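Local coordinates for Exo beta-1,2-glucooligosaccharide sophorohydrolase (non-reducing end) (Parabacteroides distasonis ATCC 8503, PDB 5Z06), which hydrolyses linear beta-1,2-glucan and beta-1,2-glucooligosaccharides of four or more units, releasing sophorose from the non-reducing end as an exo-type enzyme, at residues C73-N78 and S660-G665; S591-N596 and L654-V659. All blocks are in the same frame, centred on the assembly; numbering follows the deposited sequence.

Interaction 1 (C73-N78 and S660-G665); sequences CPVRGN and SPLFMG
Arg76 and Met664 meet with their side chains crossed at about a right angle, the methyl CE of Met664 lying over one face of the guanidinium, toward its rim. The closest pair is Met664 CE and Arg76 NE, 3.4 Å apart. A bend at the second torsion of Met664 (chi2 74°) turns SD toward Arg76, and the extended third (chi3 -172°) then carries CE over the guanidinium. Leu662 CD2 touches both Val75 CG1, at 4.0 Å, and Arg76 CB. Val75 and Leu662 run past each other in opposite senses, as do Val75 and Pro661. Residues 73-78 belong to the loop between strands 65-71 and 86-93, end in a type II beta turn from Val75 to Asn78, and pack against Met664 and the residues leading into strand 663-664, in the glycoamylase-like region. With CG1 anti to the backbone N (chi1 180°), the two Val75 methyls are shared out: CG1 serves Leu662, while CG2 lies 3.8 Å from Pro661 CG. Cys73 SG meets the same proline carbon at 3.9 Å. The charge of Arg76 is matched outside this apolar seam, by salt bridges from NH2 to Asp592 and from NH1 to Glu312.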
ATOM      1  N   CYS A  73      10.384  10.299   4.268  1.00 30.85           N
ATOM      2  CA  CYS A  73       9.331   9.304   4.574  1.00 34.84           C
ATOM      3  C   CYS A  73       9.697   8.024   3.854  1.00 31.59           C
ATOM      4  O   CYS A  73       9.598   7.988   2.641  1.00 29.67           O
ATOM      5  CB  CYS A  73       7.955   9.822   4.080  1.00 37.84           C
ATOM      6  SG  CYS A  73       6.636   8.571   4.013  1.00 39.85           S
ATOM      7  N   PRO A  74      10.204   7.005   4.570  1.00 34.70           N
ATOM      8  CA  PRO A  74      10.551   5.767   3.856  1.00 35.57           C
ATOM      9  C   PRO A  74       9.327   5.100   3.281  1.00 35.79           C
ATOM     10  O   PRO A  74       8.253   5.128   3.880  1.00 34.69           O
ATOM     11  CB  PRO A  74      11.183   4.886   4.935  1.00 36.96           C
ATOM     12  CG  PRO A  74      10.681   5.460   6.212  1.00 38.77           C
ATOM     13  CD  PRO A  74      10.650   6.940   5.962  1.00 35.55           C
ATOM     14  N   VAL A  75       9.478   4.558   2.089  1.00 32.74           N
ATOM     15  CA  VAL A  75       8.369   3.915   1.431  1.00 30.60           C
ATOM     16  C   VAL A  75       8.905   2.593   0.930  1.00 30.45           C
ATOM     17  O   VAL A  75       9.962   2.549   0.269  1.00 27.80           O
ATOM     18  CB  VAL A  75       7.841   4.763   0.273  1.00 31.13           C
ATOM     19  CG1 VAL A  75       6.677   4.063  -0.404  1.00 31.99           C
ATOM     20  CG2 VAL A  75       7.414   6.140   0.760  1.00 32.33           C
ATOM     21  N   ARG A  76       8.171   1.526   1.241  1.00 28.10           N
ATOM     22  CA  ARG A  76       8.520   0.178   0.822  1.00 27.67           C
ATOM     23  C   ARG A  76       8.921   0.182  -0.650  1.00 26.74           C
ATOM     24  O   ARG A  76       8.217   0.753  -1.502  1.00 25.60           O
ATOM     25  CB  ARG A  76       7.333  -0.753   1.053  1.00 28.37           C
ATOM     26  CG  ARG A  76       7.511  -2.178   0.552  1.00 29.31           C
ATOM     27  CD  ARG A  76       6.234  -2.962   0.764  1.00 29.53           C
ATOM     28  NE  ARG A  76       5.991  -3.134   2.182  1.00 30.84           N
ATOM     29  CZ  ARG A  76       6.274  -4.216   2.907  1.00 30.48           C
ATOM     30  NH1 ARG A  76       6.785  -5.331   2.370  1.00 31.27           N
ATOM     31  NH2 ARG A  76       6.013  -4.189   4.199  1.00 29.40           N
ATOM     32  N   GLY A  77      10.066  -0.428  -0.938  1.00 27.02           N
ATOM     33  CA  GLY A  77      10.541  -0.534  -2.317  1.00 29.95           C
ATOM     34  C   GLY A  77      11.050   0.746  -2.968  1.00 30.60           C
ATOM     35  O   GLY A  77      11.413   0.714  -4.150  1.00 29.45           O
ATOM     36  N   ASN A  78      11.085   1.862  -2.220  1.00 32.81           N
ATOM     37  CA  ASN A  78      11.700   3.114  -2.684  1.00 33.63           C
ATOM     38  C   ASN A  78      13.155   3.025  -2.247  1.00 34.51           C
ATOM     39  O   ASN A  78      13.531   3.416  -1.129  1.00 35.96           O
ATOM     40  CB  ASN A  78      11.029   4.376  -2.111  1.00 34.48           C
ATOM     41  CG  ASN A  78       9.658   4.652  -2.704  1.00 32.92           C
ATOM     42  OD1 ASN A  78       9.324   5.803  -2.972  1.00 33.53           O
ATOM     43  ND2 ASN A  78       8.843   3.615  -2.861  1.00 31.88           N
ATOM     44  N   SER A 660      -0.989   6.495   4.799  1.00 26.28           N
ATOM     45  CA  SER A 660       0.009   5.794   4.052  1.00 26.43           C
ATOM     46  C   SER A 660       0.268   6.487   2.734  1.00 27.97           C
ATOM     47  O   SER A 660      -0.674   6.938   2.075  1.00 26.11           O
ATOM     48  CB  SER A 660      -0.463   4.379   3.779  1.00 25.59           C
ATOM     49  OG  SER A 660       0.486   3.719   3.024  1.00 25.94           O
ATOM     50  N   PRO A 661       1.554   6.567   2.326  1.00 29.35           N
ATOM     51  CA  PRO A 661       1.860   7.109   0.994  1.00 28.72           C
ATOM     52  C   PRO A 661       1.706   6.103  -0.137  1.00 28.38           C
ATOM     53  O   PRO A 661       2.029   6.431  -1.259  1.00 31.59           O
ATOM     54  CB  PRO A 661       3.324   7.531   1.125  1.00 30.25           C
ATOM     55  CG  PRO A 661       3.890   6.603   2.163  1.00 31.27           C
ATOM     56  CD  PRO A 661       2.766   6.145   3.048  1.00 29.67           C
ATOM     57  N   LEU A 662       1.197   4.899   0.133  1.00 27.81           N
ATOM     58  CA  LEU A 662       1.195   3.840  -0.863  1.00 27.14           C
ATOM     59  C   LEU A 662      -0.134   3.118  -0.955  1.00 26.43           C
ATOM     60  O   LEU A 662      -0.997   3.211  -0.067  1.00 24.99           O
ATOM     61  CB  LEU A 662       2.343   2.826  -0.599  1.00 26.28           C
ATOM     62  CG  LEU A 662       2.535   2.189   0.778  1.00 26.97           C
ATOM     63  CD1 LEU A 662       1.467   1.160   1.101  1.00 27.74           C
ATOM     64  CD2 LEU A 662       3.876   1.489   0.820  1.00 26.90           C
ATOM     65  N   PHE A 663      -0.256   2.391  -2.051  1.00 24.95           N
ATOM     66  CA  PHE A 663      -1.222   1.349  -2.201  1.00 24.22           C
ATOM     67  C   PHE A 663      -0.458   0.051  -2.214  1.00 24.58           C
ATOM     68  O   PHE A 663       0.599  -0.071  -2.860  1.00 24.54           O
ATOM     69  CB  PHE A 663      -1.962   1.527  -3.507  1.00 24.25           C
ATOM     70  CG  PHE A 663      -2.647   2.835  -3.599  1.00 24.50           C
ATOM     71  CD1 PHE A 663      -3.888   3.008  -3.025  1.00 25.11           C
ATOM     72  CD2 PHE A 663      -2.018   3.911  -4.209  1.00 24.23           C
ATOM     73  CE1 PHE A 663      -4.510   4.236  -3.075  1.00 27.15           C
ATOM     74  CE2 PHE A 663      -2.642   5.134  -4.277  1.00 26.91           C
ATOM     75  CZ  PHE A 663      -3.888   5.304  -3.706  1.00 26.09           C
ATOM     76  N   MET A 664      -1.025  -0.940  -1.561  1.00 25.61           N
ATOM     77  CA  MET A 664      -0.315  -2.183  -1.306  1.00 27.53           C
ATOM     78  C   MET A 664      -0.983  -3.275  -2.119  1.00 26.95           C
ATOM     79  O   MET A 664      -2.189  -3.411  -2.078  1.00 24.97           O
ATOM     80  CB  MET A 664      -0.397  -2.484   0.177  1.00 29.94           C
ATOM     81  CG  MET A 664       0.585  -3.509   0.657  1.00 33.12           C
ATOM     82  SD  MET A 664       2.262  -2.881   0.738  1.00 32.45           S
ATOM     83  CE  MET A 664       3.036  -4.459   1.091  1.00 32.68           C
ATOM     84  N   GLY A 665      -0.180  -4.037  -2.861  1.00 26.68           N
ATOM     85  CA  GLY A 665      -0.670  -5.161  -3.674  1.00 25.72           C
ATOM     86  C   GLY A 665      -1.468  -6.162  -2.873  1.00 25.87           C
ATOM     87  O   GLY A 665      -2.487  -6.682  -3.352  1.00 26.53           O
TER

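Interaction 2 (S591-N596 and L654-V659); sequences SDFAWN and LTVNWV
Phe593 drives its ring edge against the face of the Trp658 indole in a T-shaped (edge-to-face) pair that joins the end of strand 590-592 and the turn after it to strand 658-659, an outer strand of a small three-stranded antiparallel sheet. The ring planes stand at 80°, and the centroids of the Phe593 ring and the six-membered ring of Trp658 are 4.9 Å apart. CD1 and CE1 of Phe593 do the touching, CD1 lying 3.6 Å from Trp658 CE3. The CB of Trp658 points toward 591-596, and CG anti to the backbone N (chi1 177°) continues that reach; Phe593, whose CB does not point across, brings its ring nearer with CG likewise anti (chi1 -175°). At the edge of the Phe593 ring, CZ meets Val656 CG2 tip to tip at 3.9 Å. Asn657 and Trp658 form a G1 beta bulge, both facing Asn653. Ala594 lies over the same indole face as Phe593, its CB 4.1 Å from Trp658 NE1, and also places CB over the centre of the Phe593 ring. The indole N-H is used elsewhere, in a hydrogen bond to Tyr22 OH, and Phe21 makes a further edge-to-face contact with Trp658. An alanine in place of Trp658 would probably leave the Phe593 edge without its aromatic face and Tyr22 OH without its indole N-H partner, opening a gap beside Phe593 and Ala594. At the far rim of the indole, CH2 comes within 3.5 Å of the backbone O of Asp592.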
ATOM      1  N   SER A 591      -0.261  -3.654   8.020  1.00 29.06           N
ATOM      2  CA  SER A 591       0.106  -2.718   6.988  1.00 28.84           C
ATOM      3  C   SER A 591       1.431  -2.109   7.325  1.00 30.03           C
ATOM      4  O   SER A 591       1.905  -2.183   8.479  1.00 29.61           O
ATOM      5  CB  SER A 591      -0.958  -1.606   6.873  1.00 29.10           C
ATOM      6  OG  SER A 591      -0.817  -0.628   7.882  1.00 29.24           O
ATOM      7  N   ASP A 592       2.015  -1.439   6.342  1.00 30.41           N
ATOM      8  CA  ASP A 592       3.070  -0.482   6.669  1.00 31.58           C
ATOM      9  C   ASP A 592       2.489   0.688   7.463  1.00 30.32           C
ATOM     10  O   ASP A 592       1.376   1.113   7.235  1.00 27.69           O
ATOM     11  CB  ASP A 592       3.806  -0.005   5.416  1.00 31.49           C
ATOM     12  CG  ASP A 592       4.743  -1.067   4.860  1.00 33.08           C
ATOM     13  OD1 ASP A 592       4.934  -2.116   5.528  1.00 31.87           O
ATOM     14  OD2 ASP A 592       5.287  -0.854   3.757  1.00 33.66           O
ATOM     15  N   PHE A 593       3.246   1.150   8.449  1.00 30.33           N
ATOM     16  CA  PHE A 593       2.923   2.362   9.169  1.00 31.72           C
ATOM     17  C   PHE A 593       4.056   3.346   8.857  1.00 32.06           C
ATOM     18  O   PHE A 593       4.641   3.273   7.788  1.00 34.98           O
ATOM     19  CB  PHE A 593       2.713   2.027  10.660  1.00 31.54           C
ATOM     20  CG  PHE A 593       2.248   3.181  11.528  1.00 29.28           C
ATOM     21  CD1 PHE A 593       1.352   4.154  11.048  1.00 30.07           C
ATOM     22  CD2 PHE A 593       2.736   3.300  12.844  1.00 29.25           C
ATOM     23  CE1 PHE A 593       0.949   5.198  11.860  1.00 28.57           C
ATOM     24  CE2 PHE A 593       2.355   4.356  13.648  1.00 28.98           C
ATOM     25  CZ  PHE A 593       1.449   5.297  13.157  1.00 29.90           C
ATOM     26  N   ALA A 594       4.382   4.233   9.780  1.00 33.57           N
ATOM     27  CA  ALA A 594       5.186   5.407   9.507  1.00 36.36           C
ATOM     28  C   ALA A 594       6.633   5.050   9.183  1.00 34.42           C
ATOM     29  O   ALA A 594       7.225   5.618   8.295  1.00 35.76           O
ATOM     30  CB  ALA A 594       5.146   6.320  10.719  1.00 35.98           C
ATOM     31  N   TRP A 595       7.172   4.113   9.949  1.00 34.35           N
ATOM     32  CA  TRP A 595       8.567   3.694   9.864  1.00 35.72           C
ATOM     33  C   TRP A 595       8.799   2.204   9.670  1.00 35.78           C
ATOM     34  O   TRP A 595       9.917   1.808   9.388  1.00 39.25           O
ATOM     35  CB  TRP A 595       9.265   4.102  11.158  1.00 34.33           C
ATOM     36  CG  TRP A 595       9.108   5.562  11.406  1.00 33.88           C
ATOM     37  CD1 TRP A 595       8.281   6.156  12.305  1.00 32.48           C
ATOM     38  CD2 TRP A 595       9.780   6.608  10.716  1.00 31.44           C
ATOM     39  NE1 TRP A 595       8.411   7.522  12.230  1.00 32.27           N
ATOM     40  CE2 TRP A 595       9.321   7.826  11.258  1.00 31.60           C
ATOM     41  CE3 TRP A 595      10.740   6.635   9.692  1.00 33.17           C
ATOM     42  CZ2 TRP A 595       9.771   9.068  10.804  1.00 32.99           C
ATOM     43  CZ3 TRP A 595      11.187   7.872   9.230  1.00 33.56           C
ATOM     44  CH2 TRP A 595      10.711   9.072   9.802  1.00 33.27           C
ATOM     45  N   ASN A 596       7.774   1.382   9.849  1.00 35.93           N
ATOM     46  CA  ASN A 596       7.951  -0.066   9.820  1.00 36.77           C
ATOM     47  C   ASN A 596       6.647  -0.752   9.498  1.00 34.16           C
ATOM     48  O   ASN A 596       5.567  -0.145   9.545  1.00 32.64           O
ATOM     49  CB  ASN A 596       8.432  -0.575  11.179  1.00 38.70           C
ATOM     50  CG  ASN A 596       7.575  -0.052  12.322  1.00 43.39           C
ATOM     51  OD1 ASN A 596       6.442  -0.506  12.543  1.00 43.42           O
ATOM     52  ND2 ASN A 596       8.108   0.927  13.048  1.00 44.64           N
ATOM     53  N   LEU A 654      -5.553   8.553  12.384  1.00 25.88           N
ATOM     54  CA  LEU A 654      -6.050   9.884  12.741  1.00 26.43           C
ATOM     55  C   LEU A 654      -5.423  10.376  14.042  1.00 25.23           C
ATOM     56  O   LEU A 654      -5.308  11.577  14.245  1.00 25.40           O
ATOM     57  CB  LEU A 654      -7.568   9.921  12.837  1.00 27.25           C
ATOM     58  CG  LEU A 654      -8.264   9.678  11.494  1.00 29.31           C
ATOM     59  CD1 LEU A 654      -9.762   9.575  11.718  1.00 27.91           C
ATOM     60  CD2 LEU A 654      -7.929  10.778  10.496  1.00 30.17           C
ATOM     61  N   THR A 655      -4.965   9.465  14.883  1.00 25.17           N
ATOM     62  CA  THR A 655      -4.436   9.857  16.186  1.00 26.80           C
ATOM     63  C   THR A 655      -3.154  10.632  16.035  1.00 27.64           C
ATOM     64  O   THR A 655      -2.978  11.641  16.697  1.00 27.70           O
ATOM     65  CB  THR A 655      -4.286   8.636  17.105  1.00 26.92           C
ATOM     66  OG1 THR A 655      -5.568   8.022  17.229  1.00 28.11           O
ATOM     67  CG2 THR A 655      -3.778   9.028  18.508  1.00 27.63           C
ATOM     68  N   VAL A 656      -2.283  10.177  15.135  1.00 28.48           N
ATOM     69  CA  VAL A 656      -1.034  10.865  14.856  1.00 29.07           C
ATOM     70  C   VAL A 656      -1.060  11.667  13.555  1.00 28.43           C
ATOM     71  O   VAL A 656      -0.035  12.242  13.156  1.00 28.76           O
ATOM     72  CB  VAL A 656       0.159   9.875  14.850  1.00 31.33           C
ATOM     73  CG1 VAL A 656       0.168   9.053  16.119  1.00 31.71           C
ATOM     74  CG2 VAL A 656       0.145   8.965  13.640  1.00 31.53           C
ATOM     75  N   ASN A 657      -2.212  11.689  12.886  1.00 27.40           N
ATOM     76  CA  ASN A 657      -2.417  12.454  11.650  1.00 25.64           C
ATOM     77  C   ASN A 657      -1.475  12.003  10.518  1.00 25.69           C
ATOM     78  O   ASN A 657      -0.675  12.768   9.972  1.00 23.89           O
ATOM     79  CB  ASN A 657      -2.312  13.962  11.871  1.00 25.65           C
ATOM     80  CG  ASN A 657      -2.931  14.726  10.729  1.00 24.91           C
ATOM     81  OD1 ASN A 657      -3.950  14.318  10.236  1.00 24.87           O
ATOM     82  ND2 ASN A 657      -2.285  15.778  10.264  1.00 25.27           N
ATOM     83  N   TRP A 658      -1.623  10.725  10.189  1.00 26.80           N
ATOM     84  CA  TRP A 658      -0.820  10.032   9.208  1.00 26.12           C
ATOM     85  C   TRP A 658      -1.739   9.258   8.250  1.00 25.55           C
ATOM     86  O   TRP A 658      -2.753   8.703   8.645  1.00 26.91           O
ATOM     87  CB  TRP A 658       0.119   9.071   9.931  1.00 25.29           C
ATOM     88  CG  TRP A 658       0.954   8.255   9.025  1.00 26.52           C
ATOM     89  CD1 TRP A 658       2.172   8.573   8.512  1.00 27.18           C
ATOM     90  CD2 TRP A 658       0.620   6.976   8.502  1.00 27.25           C
ATOM     91  NE1 TRP A 658       2.630   7.560   7.707  1.00 27.33           N
ATOM     92  CE2 TRP A 658       1.697   6.563   7.690  1.00 28.51           C
ATOM     93  CE3 TRP A 658      -0.481   6.132   8.650  1.00 27.68           C
ATOM     94  CZ2 TRP A 658       1.703   5.351   7.030  1.00 27.90           C
ATOM     95  CZ3 TRP A 658      -0.478   4.938   7.998  1.00 27.72           C
ATOM     96  CH2 TRP A 658       0.612   4.552   7.195  1.00 28.82           C
ATOM     97  N   VAL A 659      -1.365   9.233   6.990  1.00 25.44           N
ATOM     98  CA  VAL A 659      -1.938   8.311   6.027  1.00 26.73           C
ATOM     99  C   VAL A 659      -0.809   7.731   5.200  1.00 26.08           C
ATOM    100  O   VAL A 659       0.204   8.365   4.951  1.00 26.44           O
ATOM    101  CB  VAL A 659      -3.031   8.981   5.160  1.00 26.63           C
ATOM    102  CG1 VAL A 659      -2.451  10.096   4.307  1.00 27.43           C
ATOM    103  CG2 VAL A 659      -3.743   7.946   4.279  1.00 27.87           C
TER

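Both contacts are partly buried: the centre of interaction 1 lies about 6 Å and that of interaction 2 about 12 Å from the centre of the chain, and the two centres are about 11 Å apart. They draw on successive strands, 658-659 and 663-664, but against different partners: interaction 1 brings in a distant loop of the N-terminal part, whereas both segments of interaction 2 belong to the glycoamylase-like region. Aliphatic and sulphur groups, with a methionine methyl over a guanidinium, make up the first; aromatic rings dominate the second. The salt bridge Arg76 NH2 to Asp592 OD1, 2.7 Å, joins the two, and Pro74 packs its CD against Trp595 CZ3 at 3.4 Å.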